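Local structure of SusD homolog (Bacteroides thetaiotaomicron VPI-5482, 3FDH) at residues 32-38 against 329-333; 158-162 against 205-209; 200-204 against 332-338; 416-420 against 437-441. The protein probably binds glycans at the outer membrane as a SusD/RagB-family lipoprotein, presumably alongside a SusC-like transporter. One frame throughout, in Å; residues are numbered along the deposited sequence.

Contact 1. Residues 32-38 against 329-333; sequences TAFSNAS and PTLLM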
loop_
_atom_site.group_PDB
_atom_site.type_symbol
_atom_site.label_atom_id
_atom_site.label_comp_id
_atom_site.label_asym_id
_atom_site.label_seq_id
_atom_site.Cartn_x
_atom_site.Cartn_y
_atom_site.Cartn_z
ATOM N N THR A 32 -3.549 -8.392 8.867
ATOM C CA THR A 32 -2.689 -7.280 8.438
ATOM C C THR A 32 -2.703 -7.138 6.917
ATOM O O THR A 32 -2.772 -6.026 6.380
ATOM C CB THR A 32 -1.266 -7.360 9.028
ATOM O OG1 THR A 32 -1.370 -7.324 10.461
ATOM C CG2 THR A 32 -0.440 -6.176 8.567
ATOM N N ALA A 33 -2.674 -8.262 6.229
ATOM C CA ALA A 33 -2.667 -8.248 4.759
ATOM C C ALA A 33 -4.047 -7.940 4.220
ATOM O O ALA A 33 -4.296 -6.925 3.570
ATOM C CB ALA A 33 -2.166 -9.577 4.226
ATOM N N PHE A 34 -4.962 -8.826 4.548
ATOM C CA PHE A 34 -6.318 -8.770 3.992
ATOM C C PHE A 34 -7.171 -7.546 4.368
ATOM O O PHE A 34 -7.813 -6.940 3.499
ATOM C CB PHE A 34 -7.099 -10.039 4.333
ATOM C CG PHE A 34 -8.394 -10.134 3.601
ATOM C CD1 PHE A 34 -8.444 -10.695 2.334
ATOM C CD2 PHE A 34 -9.552 -9.642 4.156
ATOM C CE1 PHE A 34 -9.653 -10.764 1.622
ATOM C CE2 PHE A 34 -10.766 -9.711 3.455
ATOM C CZ PHE A 34 -10.802 -10.279 2.182
ATOM N N SER A 35 -7.190 -7.214 5.649
ATOM C CA SER A 35 -8.061 -6.158 6.154
ATOM C C SER A 35 -7.433 -4.799 6.415
ATOM O O SER A 35 -8.076 -3.762 6.282
ATOM C CB SER A 35 -8.693 -6.620 7.466
ATOM O OG SER A 35 -9.482 -7.788 7.286
ATOM N N ASN A 36 -6.185 -4.822 6.837
ATOM C CA ASN A 36 -5.486 -3.632 7.256
ATOM C C ASN A 36 -4.762 -2.883 6.173
ATOM O O ASN A 36 -5.059 -1.718 5.938
ATOM C CB ASN A 36 -4.538 -3.968 8.398
ATOM C CG ASN A 36 -5.278 -4.562 9.583
ATOM O OD1 ASN A 36 -6.525 -4.642 9.569
ATOM N ND2 ASN A 36 -4.543 -4.989 10.592
ATOM N N ALA A 37 -3.765 -3.530 5.591
ATOM C CA ALA A 37 -2.994 -2.954 4.455
ATOM C C ALA A 37 -3.797 -2.883 3.136
ATOM O O ALA A 37 -3.750 -1.875 2.418
ATOM C CB ALA A 37 -1.706 -3.769 4.195
ATOM N N SER A 38 -4.572 -3.906 2.834
ATOM C CA SER A 38 -5.158 -3.944 1.501
ATOM C C SER A 38 -6.673 -4.013 1.471
ATOM O O SER A 38 -7.248 -4.380 0.460
ATOM C CB SER A 38 -4.542 -5.083 0.722
ATOM O OG SER A 38 -4.999 -5.092 -0.626
ATOM N N PRO A 329 -1.354 -12.074 -5.052
ATOM C CA PRO A 329 -0.988 -11.871 -3.644
ATOM C C PRO A 329 -1.122 -10.453 -3.167
ATOM O O PRO A 329 -1.072 -9.517 -3.936
ATOM C CB PRO A 329 0.505 -12.231 -3.584
ATOM C CG PRO A 329 1.000 -12.195 -5.048
ATOM C CD PRO A 329 -0.214 -12.484 -5.896
ATOM N N THR A 330 -1.269 -10.334 -1.862
ATOM C CA THR A 330 -1.245 -9.053 -1.209
ATOM C C THR A 330 0.207 -8.815 -0.832
ATOM O O THR A 330 0.820 -9.592 -0.101
ATOM C CB THR A 330 -2.129 -8.973 0.048
ATOM O OG1 THR A 330 -3.503 -9.085 -0.326
ATOM C CG2 THR A 330 -1.892 -7.659 0.770
ATOM N N LEU A 331 0.746 -7.732 -1.368
ATOM C CA LEU A 331 2.147 -7.362 -1.134
ATOM C C LEU A 331 2.238 -6.360 0.052
ATOM O O LEU A 331 1.883 -5.176 -0.053
ATOM C CB LEU A 331 2.789 -6.831 -2.434
ATOM C CG LEU A 331 2.768 -7.798 -3.618
ATOM C CD1 LEU A 331 3.478 -7.170 -4.845
ATOM C CD2 LEU A 331 3.328 -9.120 -3.219
ATOM N N LEU A 332 2.676 -6.880 1.206
ATOM C CA LEU A 332 2.905 -6.056 2.406
ATOM C C LEU A 332 4.068 -5.138 2.101
ATOM O O LEU A 332 4.124 -4.006 2.580
ATOM C CB LEU A 332 3.126 -6.856 3.668
ATOM C CG LEU A 332 1.888 -7.570 4.221
ATOM C CD1 LEU A 332 2.206 -8.274 5.569
ATOM C CD2 LEU A 332 0.721 -6.616 4.418
HETATM N N MSE A 333 4.989 -5.639 1.283
HETATM C CA MSE A 333 6.054 -4.785 0.769
HETATM C C MSE A 333 6.726 -5.495 -0.360
HETATM O O MSE A 333 7.220 -6.627 -0.193
HETATM C CB MSE A 333 7.040 -4.339 1.855
HETATM C CG MSE A 333 7.913 -3.146 1.361
HETATM SE SE MSE A 333 9.442 -2.724 2.488
HETATM C CE MSE A 333 10.341 -1.585 1.203
HETATM O O HOH W 1 -4.056 -7.154 -2.069
#
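The last turns of helix 21-37 lie against strand 330-331, with A33 and T330 in closest register at 6.2 Å between CA atoms. L332 and T330 supply the second segment's share of the interface. L332 adopts chi1 m and chi2 t; although its CA-to-CB bond points sideways, this rotamer brings CD2 to the helix, 3.7 Å from A37 CB, 3.8 Å from A33 CA and 4.0 Å from T32 O. CD2 sits over the gap between A33 and A37, whose short side chains leave it room. T330 (chi1 m) aims CG2 at the helix end, 3.7 Å from S38 CB and 3.8 Å from A33 O. Its OG1 is hydrogen-bonded to the Y243 hydroxyl, and T330 OG1 also to O of HOH 1 at 2.7 Å. S38, the first residue beyond the helix, has chi1 t, which places OG 2.7 Å from O of the same water. The helix ends in a wider pi-type turn, recorded by A37 N to T32 O at 2.8 Å. On the strand side, L332 and M333 (a selenomethionine) both face A238, a classic beta bulge, while L331 points away from the helix. No direct hydrogen bond joins the segments: the backbone of T330 and L332 pairs with F240 and A238 instead, so the chemistry implies a buried union held by methyl packing and one bridging water.

Contact 2. Residues 158-162 against 205-209; sequences YTQII and YTMRL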
loop_
_atom_site.group_PDB
_atom_site.type_symbol
_atom_site.label_atom_id
_atom_site.label_comp_id
_atom_site.label_asym_id
_atom_site.label_seq_id
_atom_site.Cartn_x
_atom_site.Cartn_y
_atom_site.Cartn_z
ATOM N N TYR A 158 6.255 6.674 15.616
ATOM C CA TYR A 158 7.392 6.263 14.769
ATOM C C TYR A 158 8.595 5.780 15.591
ATOM O O TYR A 158 9.293 4.831 15.202
ATOM C CB TYR A 158 7.783 7.282 13.690
ATOM C CG TYR A 158 7.129 6.892 12.359
ATOM C CD1 TYR A 158 5.868 7.308 12.021
ATOM C CD2 TYR A 158 7.751 6.025 11.516
ATOM C CE1 TYR A 158 5.274 6.914 10.847
ATOM C CE2 TYR A 158 7.160 5.594 10.355
ATOM C CZ TYR A 158 5.919 6.053 10.013
ATOM O OH TYR A 158 5.358 5.639 8.835
ATOM N N THR A 159 8.809 6.390 16.749
ATOM C CA THR A 159 9.876 5.926 17.610
ATOM C C THR A 159 9.571 4.481 18.020
ATOM O O THR A 159 10.458 3.650 18.079
ATOM C CB THR A 159 10.022 6.790 18.858
ATOM O OG1 THR A 159 10.466 8.094 18.455
ATOM C CG2 THR A 159 11.047 6.175 19.810
ATOM N N GLN A 160 8.295 4.197 18.263
ATOM C CA GLN A 160 7.856 2.861 18.690
ATOM C C GLN A 160 7.983 1.883 17.554
ATOM O O GLN A 160 8.362 0.732 17.722
ATOM C CB GLN A 160 6.423 2.873 19.220
ATOM C CG GLN A 160 6.273 3.684 20.481
ATOM C CD GLN A 160 4.816 3.884 20.909
ATOM O OE1 GLN A 160 4.145 2.952 21.374
ATOM N NE2 GLN A 160 4.355 5.132 20.838
ATOM N N ILE A 161 7.736 2.389 16.367
ATOM C CA ILE A 161 7.820 1.576 15.158
ATOM C C ILE A 161 9.246 1.084 14.934
ATOM O O ILE A 161 9.514 -0.124 14.740
ATOM C CB ILE A 161 7.331 2.363 13.935
ATOM C CG1 ILE A 161 5.821 2.558 14.044
ATOM C CG2 ILE A 161 7.688 1.661 12.651
ATOM C CD1 ILE A 161 5.231 3.595 13.075
ATOM N N ILE A 162 10.180 2.014 14.994
ATOM C CA ILE A 162 11.600 1.657 14.766
ATOM C C ILE A 162 12.122 0.721 15.862
ATOM O O ILE A 162 12.898 -0.223 15.627
ATOM C CB ILE A 162 12.479 2.891 14.670
ATOM C CG1 ILE A 162 12.023 3.726 13.486
ATOM C CG2 ILE A 162 13.966 2.478 14.539
ATOM C CD1 ILE A 162 12.124 2.964 12.196
ATOM N N TYR A 205 10.353 3.367 6.158
ATOM C CA TYR A 205 10.012 4.298 7.258
ATOM C C TYR A 205 11.039 5.406 7.438
ATOM O O TYR A 205 10.712 6.495 7.887
ATOM C CB TYR A 205 9.772 3.574 8.583
ATOM C CG TYR A 205 8.676 2.518 8.518
ATOM C CD1 TYR A 205 7.484 2.740 7.827
ATOM C CD2 TYR A 205 8.810 1.322 9.207
ATOM C CE1 TYR A 205 6.496 1.760 7.788
ATOM C CE2 TYR A 205 7.818 0.348 9.195
ATOM C CZ TYR A 205 6.679 0.554 8.477
ATOM O OH TYR A 205 5.730 -0.448 8.474
ATOM N N THR A 206 12.280 5.115 7.055
ATOM C CA THR A 206 13.322 6.134 7.082
ATOM C C THR A 206 12.993 7.200 6.035
ATOM O O THR A 206 13.016 8.420 6.305
ATOM C CB THR A 206 14.731 5.537 6.889
ATOM O OG1 THR A 206 14.999 4.636 7.982
ATOM C CG2 THR A 206 15.805 6.658 6.842
HETATM N N MSE A 207 12.659 6.742 4.840
HETATM C CA MSE A 207 12.319 7.690 3.771
HETATM C C MSE A 207 11.033 8.421 4.130
HETATM O O MSE A 207 10.850 9.603 3.819
HETATM C CB MSE A 207 12.189 6.987 2.422
HETATM C CG MSE A 207 11.993 7.982 1.296
HETATM SE SE MSE A 207 13.561 8.978 0.917
HETATM C CE MSE A 207 14.263 7.505 -0.001
ATOM N N ARG A 208 10.140 7.731 4.834
ATOM C CA ARG A 208 8.846 8.359 5.199
ATOM C C ARG A 208 9.008 9.659 5.956
ATOM O O ARG A 208 8.254 10.627 5.760
ATOM C CB ARG A 208 8.015 7.416 6.061
ATOM C CG ARG A 208 6.666 8.030 6.441
ATOM C CD ARG A 208 5.602 7.722 5.393
ATOM N NE ARG A 208 5.103 6.364 5.621
ATOM C CZ ARG A 208 5.212 5.336 4.787
ATOM N NH1 ARG A 208 5.726 5.476 3.585
ATOM N NH2 ARG A 208 4.712 4.167 5.134
ATOM N N LEU A 209 10.018 9.687 6.831
ATOM C CA LEU A 209 10.192 10.818 7.769
ATOM C C LEU A 209 11.229 11.849 7.342
ATOM O O LEU A 209 11.622 12.712 8.103
ATOM C CB LEU A 209 10.590 10.313 9.137
ATOM C CG LEU A 209 9.735 9.258 9.826
ATOM C CD1 LEU A 209 10.202 9.132 11.273
ATOM C CD2 LEU A 209 8.264 9.552 9.765
#
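Three residues carry most of this interface: Y158, with 105 Å² buried, then Y205 with 70 Å² and L209 with 42 Å². The Y158 ring lies between the other two. Its edge is directed at the face of Y205 in an offset edge-to-face pair, centroids 5.7 Å apart and planes at 76°, and Y158 CE2 comes within 3.7 Å of Y205 CB. Over one face of Y158, L209 CD2 makes a CH-pi contact, 3.8 Å from the centroid and only 7° off the ring normal. A chi1 of -97°, between rotamer wells, accompanies this placement of the Y158 ring. I161 extends the apolar surface, its CG2 3.6 Å from Y205 CD2. The polar ends converge on D125 of helix 106-127, which accepts a hydrogen bond from Y158 OH and forms a salt bridge with R208; E433 pairs with R208 too. Helices 154-171 and 191-208 run in roughly opposite directions here, an antiparallel packing consistent with the TPR-like helical scaffold of SusD proteins.

Contact 3. Residues 200-204 against 332-338; sequences GLKAR and LMSYHEL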
loop_
_atom_site.group_PDB
_atom_site.type_symbol
_atom_site.label_atom_id
_atom_site.label_comp_id
_atom_site.label_asym_id
_atom_site.label_seq_id
_atom_site.Cartn_x
_atom_site.Cartn_y
_atom_site.Cartn_z
ATOM N N GLY A 200 13.634 -3.864 5.116
ATOM C CA GLY A 200 12.896 -3.230 4.017
ATOM C C GLY A 200 12.010 -2.203 4.607
ATOM O O GLY A 200 11.900 -1.064 4.077
ATOM N N LEU A 201 11.440 -2.548 5.774
ATOM C CA LEU A 201 10.510 -1.601 6.457
ATOM C C LEU A 201 11.286 -0.414 7.049
ATOM O O LEU A 201 10.829 0.735 7.051
ATOM C CB LEU A 201 9.658 -2.313 7.515
ATOM C CG LEU A 201 8.580 -3.280 7.013
ATOM C CD1 LEU A 201 7.930 -3.999 8.204
ATOM C CD2 LEU A 201 7.545 -2.550 6.175
ATOM N N LYS A 202 12.490 -0.690 7.534
ATOM C CA LYS A 202 13.341 0.380 8.006
ATOM C C LYS A 202 13.636 1.351 6.875
ATOM O O LYS A 202 13.724 2.546 7.070
ATOM C CB LYS A 202 14.650 -0.124 8.646
ATOM C CG LYS A 202 14.399 -0.699 10.063
ATOM C CD LYS A 202 15.639 -0.935 10.900
ATOM C CE LYS A 202 16.151 0.347 11.460
ATOM N NZ LYS A 202 17.222 0.142 12.448
ATOM N N ALA A 203 13.760 0.846 5.674
ATOM C CA ALA A 203 14.012 1.724 4.531
ATOM C C ALA A 203 12.761 2.548 4.270
ATOM O O ALA A 203 12.807 3.778 4.140
ATOM C CB ALA A 203 14.410 0.932 3.312
ATOM N N ARG A 204 11.617 1.867 4.206
ATOM C CA ARG A 204 10.346 2.558 3.918
ATOM C C ARG A 204 10.103 3.672 4.903
ATOM O O ARG A 204 9.724 4.796 4.554
ATOM C CB ARG A 204 9.164 1.575 3.984
ATOM C CG ARG A 204 7.784 2.245 3.978
ATOM C CD ARG A 204 6.653 1.213 4.196
ATOM N NE ARG A 204 6.295 0.418 3.004
ATOM C CZ ARG A 204 5.267 -0.425 2.986
ATOM N NH1 ARG A 204 4.534 -0.608 4.077
ATOM N NH2 ARG A 204 4.939 -1.055 1.889
ATOM N N LEU A 332 2.676 -6.880 1.206
ATOM C CA LEU A 332 2.905 -6.056 2.406
ATOM C C LEU A 332 4.068 -5.138 2.101
ATOM O O LEU A 332 4.124 -4.006 2.580
ATOM C CB LEU A 332 3.126 -6.856 3.668
ATOM C CG LEU A 332 1.888 -7.570 4.221
ATOM C CD1 LEU A 332 2.206 -8.274 5.569
ATOM C CD2 LEU A 332 0.721 -6.616 4.418
HETATM N N MSE A 333 4.989 -5.639 1.283
HETATM C CA MSE A 333 6.054 -4.785 0.769
HETATM C C MSE A 333 6.726 -5.495 -0.360
HETATM O O MSE A 333 7.220 -6.627 -0.193
HETATM C CB MSE A 333 7.040 -4.339 1.855
HETATM C CG MSE A 333 7.913 -3.146 1.361
HETATM SE SE MSE A 333 9.442 -2.724 2.488
HETATM C CE MSE A 333 10.341 -1.585 1.203
ATOM N N SER A 334 6.684 -4.837 -1.520
ATOM C CA SER A 334 7.229 -5.400 -2.752
ATOM C C SER A 334 8.698 -5.139 -3.007
ATOM O O SER A 334 9.316 -4.198 -2.504
ATOM C CB SER A 334 6.428 -4.927 -3.937
ATOM O OG SER A 334 6.576 -3.532 -4.121
ATOM N N TYR A 335 9.259 -6.032 -3.824
ATOM C CA TYR A 335 10.614 -5.859 -4.243
ATOM C C TYR A 335 10.721 -4.584 -5.058
ATOM O O TYR A 335 11.671 -3.812 -4.905
ATOM C CB TYR A 335 11.085 -7.051 -5.058
ATOM C CG TYR A 335 12.458 -6.901 -5.694
ATOM C CD1 TYR A 335 13.612 -6.803 -4.940
ATOM C CD2 TYR A 335 12.593 -6.894 -7.085
ATOM C CE1 TYR A 335 14.847 -6.655 -5.552
ATOM C CE2 TYR A 335 13.823 -6.783 -7.693
ATOM C CZ TYR A 335 14.939 -6.665 -6.938
ATOM O OH TYR A 335 16.156 -6.574 -7.593
ATOM N N HIS A 336 9.705 -4.315 -5.874
ATOM C CA HIS A 336 9.752 -3.113 -6.723
ATOM C C HIS A 336 9.751 -1.878 -5.858
ATOM O O HIS A 336 10.485 -0.944 -6.140
ATOM C CB HIS A 336 8.716 -3.031 -7.888
ATOM C CG HIS A 336 7.300 -3.300 -7.508
ATOM N ND1 HIS A 336 6.780 -4.585 -7.445
ATOM C CD2 HIS A 336 6.279 -2.453 -7.212
ATOM C CE1 HIS A 336 5.501 -4.506 -7.101
ATOM N NE2 HIS A 336 5.184 -3.226 -6.932
ATOM N N GLU A 337 8.937 -1.880 -4.810
ATOM C CA GLU A 337 8.909 -0.723 -3.903
ATOM C C GLU A 337 10.301 -0.509 -3.315
ATOM O O GLU A 337 10.793 0.612 -3.197
ATOM C CB GLU A 337 7.901 -0.867 -2.747
ATOM C CG GLU A 337 8.058 0.258 -1.772
ATOM C CD GLU A 337 7.234 0.157 -0.502
ATOM O OE1 GLU A 337 6.278 -0.646 -0.378
ATOM O OE2 GLU A 337 7.603 0.872 0.423
ATOM N N LEU A 338 10.959 -1.592 -2.976
ATOM C CA LEU A 338 12.285 -1.469 -2.347
ATOM C C LEU A 338 13.292 -0.873 -3.340
ATOM O O LEU A 338 14.182 -0.089 -3.002
ATOM C CB LEU A 338 12.758 -2.833 -1.835
ATOM C CG LEU A 338 14.027 -2.836 -1.004
ATOM C CD1 LEU A 338 13.750 -2.298 0.376
ATOM C CD2 LEU A 338 14.610 -4.280 -0.983
#
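This buried contact packs a helix against the N-terminal turn of another, built on a bidentate Arg-Glu salt bridge beside a serine N-cap: helix 191-208 meets the bulged corner after strand 330-331 and the start of helix 335-348, in the probably TPR-like scaffold of a SusD-family protein. R204 reaches across with chi1 and chi2 both t, and E337 answers with the same pair of rotamers. R204 NE donates to E337 OE2 at 2.9 Å (168°) and R204 NH2 to E337 OE1 at 2.7 Å (178°), so the carboxylate lies along the guanidinium edge in near-linear geometry. R204 NH2 also makes a weak hydrogen bond to L332 O, 3.1 Å at 128°, which joins the same arginine to the corner. E337 is held from its own side as well: S334, the N-cap of helix 335-348, accepts from E337 N through OG at 3.0 Å. E433 forms a long, weak ion pair with R204, and its carboxylate comes close to the like-charged E337. Beside the polar pair the packing is apolar. L338 CD1 approaches G200 CA to 3.9 Å, and the selenomethionine M333 lays its extended, all-t side chain over the helix. A CB on G200 would be only 3.1 Å from M333 SE; without one, M333 CE settles 3.3 Å from G200 O.

Contact 4. Residues 416-420 against 437-441; sequences TMIQK and DFRRM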
loop_
_atom_site.group_PDB
_atom_site.type_symbol
_atom_site.label_atom_id
_atom_site.label_comp_id
_atom_site.label_asym_id
_atom_site.label_seq_id
_atom_site.Cartn_x
_atom_site.Cartn_y
_atom_site.Cartn_z
ATOM N N THR A 416 11.645 8.938 -11.449
ATOM C CA THR A 416 11.669 7.858 -10.485
ATOM C C THR A 416 10.348 7.764 -9.727
ATOM O O THR A 416 9.788 6.695 -9.580
ATOM C CB THR A 416 12.879 7.973 -9.496
ATOM O OG1 THR A 416 14.106 7.846 -10.248
ATOM C CG2 THR A 416 12.809 6.879 -8.337
HETATM N N MSE A 417 9.792 8.882 -9.297
HETATM C CA MSE A 417 8.614 8.807 -8.473
HETATM C C MSE A 417 7.362 8.559 -9.323
HETATM O O MSE A 417 6.397 7.916 -8.858
HETATM C CB MSE A 417 8.501 10.069 -7.660
HETATM C CG MSE A 417 9.718 10.363 -6.756
HETATM SE SE MSE A 417 10.071 8.879 -5.575
HETATM C CE MSE A 417 8.374 8.907 -4.643
ATOM N N ILE A 418 7.390 9.068 -10.562
ATOM C CA ILE A 418 6.306 8.770 -11.540
ATOM C C ILE A 418 6.259 7.258 -11.779
ATOM O O ILE A 418 5.195 6.633 -11.783
ATOM C CB ILE A 418 6.455 9.532 -12.874
ATOM C CG1 ILE A 418 6.189 11.032 -12.641
ATOM C CG2 ILE A 418 5.451 8.994 -13.873
ATOM C CD1 ILE A 418 6.494 11.989 -13.854
ATOM N N GLN A 419 7.431 6.674 -11.956
ATOM C CA GLN A 419 7.543 5.249 -12.183
ATOM C C GLN A 419 7.120 4.437 -10.963
ATOM O O GLN A 419 6.489 3.382 -11.100
ATOM C CB GLN A 419 8.958 4.840 -12.701
ATOM C CG GLN A 419 9.256 5.333 -14.136
ATOM C CD GLN A 419 8.222 4.843 -15.177
ATOM O OE1 GLN A 419 7.785 3.688 -15.148
ATOM N NE2 GLN A 419 7.848 5.720 -16.102
ATOM N N LYS A 420 7.400 4.945 -9.763
ATOM C CA LYS A 420 7.021 4.245 -8.550
ATOM C C LYS A 420 5.510 4.212 -8.544
ATOM O O LYS A 420 4.889 3.204 -8.298
ATOM C CB LYS A 420 7.580 4.959 -7.299
ATOM C CG LYS A 420 7.355 4.225 -6.014
ATOM C CD LYS A 420 7.972 4.907 -4.810
ATOM C CE LYS A 420 8.058 4.001 -3.587
ATOM N NZ LYS A 420 8.243 4.839 -2.305
ATOM N N ASP A 437 3.396 8.106 -0.191
ATOM C CA ASP A 437 4.406 8.781 -0.997
ATOM C C ASP A 437 3.888 10.107 -1.527
ATOM O O ASP A 437 4.589 11.116 -1.575
ATOM C CB ASP A 437 4.819 7.946 -2.213
ATOM C CG ASP A 437 5.804 6.775 -1.882
ATOM O OD1 ASP A 437 6.748 6.953 -1.083
ATOM O OD2 ASP A 437 5.706 5.713 -2.538
ATOM N N PHE A 438 2.599 10.140 -1.851
ATOM C CA PHE A 438 2.025 11.329 -2.507
ATOM C C PHE A 438 2.007 12.458 -1.527
ATOM O O PHE A 438 2.384 13.604 -1.815
ATOM C CB PHE A 438 0.566 11.075 -3.007
ATOM C CG PHE A 438 0.029 12.216 -3.816
ATOM C CD1 PHE A 438 0.301 12.330 -5.155
ATOM C CD2 PHE A 438 -0.666 13.213 -3.218
ATOM C CE1 PHE A 438 -0.132 13.413 -5.866
ATOM C CE2 PHE A 438 -1.116 14.281 -3.921
ATOM C CZ PHE A 438 -0.849 14.396 -5.250
ATOM N N ARG A 439 1.568 12.118 -0.340
ATOM C CA ARG A 439 1.464 13.100 0.713
ATOM C C ARG A 439 2.856 13.529 1.212
ATOM O O ARG A 439 3.081 14.665 1.624
ATOM C CB ARG A 439 0.629 12.574 1.883
ATOM C CG ARG A 439 -0.830 12.414 1.561
ATOM C CD ARG A 439 -1.555 11.944 2.825
ATOM N NE ARG A 439 -1.159 10.594 3.197
ATOM C CZ ARG A 439 -1.309 10.062 4.391
ATOM N NH1 ARG A 439 -1.785 10.799 5.357
ATOM N NH2 ARG A 439 -0.902 8.844 4.614
ATOM N N ARG A 440 3.807 12.622 1.129
ATOM C CA ARG A 440 5.166 12.950 1.572
ATOM C C ARG A 440 5.698 13.963 0.585
ATOM O O ARG A 440 6.319 14.949 0.995
ATOM C CB ARG A 440 6.050 11.717 1.666
ATOM C CG ARG A 440 7.509 12.026 1.897
ATOM C CD ARG A 440 8.313 10.789 2.201
ATOM N NE ARG A 440 8.262 9.785 1.160
ATOM C CZ ARG A 440 9.121 9.734 0.134
ATOM N NH1 ARG A 440 10.071 10.660 -0.006
ATOM N NH2 ARG A 440 8.983 8.795 -0.767
HETATM N N MSE A 441 5.478 13.713 -0.708
HETATM C CA MSE A 441 5.887 14.673 -1.774
HETATM C C MSE A 441 5.263 16.043 -1.550
HETATM O O MSE A 441 5.905 17.082 -1.748
HETATM C CB MSE A 441 5.531 14.199 -3.145
HETATM C CG MSE A 441 6.619 13.302 -3.566
HETATM SE SE MSE A 441 6.556 12.396 -5.320
HETATM C CE MSE A 441 5.343 11.000 -5.014
#
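Two positively charged groups, K420 NZ and R440 NH2, lie 4.3 Å apart in a buried setting, and the carboxylate of D437 between them explains how they are tolerated. K420, fully extended with all four chi angles t, donates from NZ to D437 OD2 at 2.7 Å and weakly to D437 OD1 at 2.9 Å. D437 OD1 is shared, because R440 NH2 donates to it at 2.9 Å (163°) from one turn further along the same helix. R440 has a second acid, E344, at its NH1. Next to this three-residue network the selenomethionine M417 folds back with chi1, chi2 and chi3 all m; M417 CE packs 3.7 Å from M441 CE and 3.9 Å from R440 NH2. The short axes run nearly antiparallel, at 154°, but approach no closer than 11.9 Å, so long side chains bridge the gap. Helix 335-348 flanks the pair, touching M417 through E344 and K420 through F340, while R439 of helix 431-443 reaches D125 and F126 in helix 106-127.

In the fold
From the N terminus, helix 21-37 opens the widest loop, which contact 1 closes at strand 330-331. Nested inside it, contact 2 joins helices 154-171 and 191-208. Contact 3 starts on that second helix, just before residues 205-209, and therefore crosses contact 2; it ends on the stretch used by contact 1, sharing L332 and M333. Contact 4 follows in series, closing the short connection between helices 412-423 and 431-443. Although late in sequence, it meets contacts 2 and 3 in space: R440 CD lies 3.2 Å from M207 O, and K420 CE 4.2 Å from E337 CG. Strand 330-331, packed on helix 21-37, leads into helix 335-348, which with helix 191-208 connects to the later helical pair.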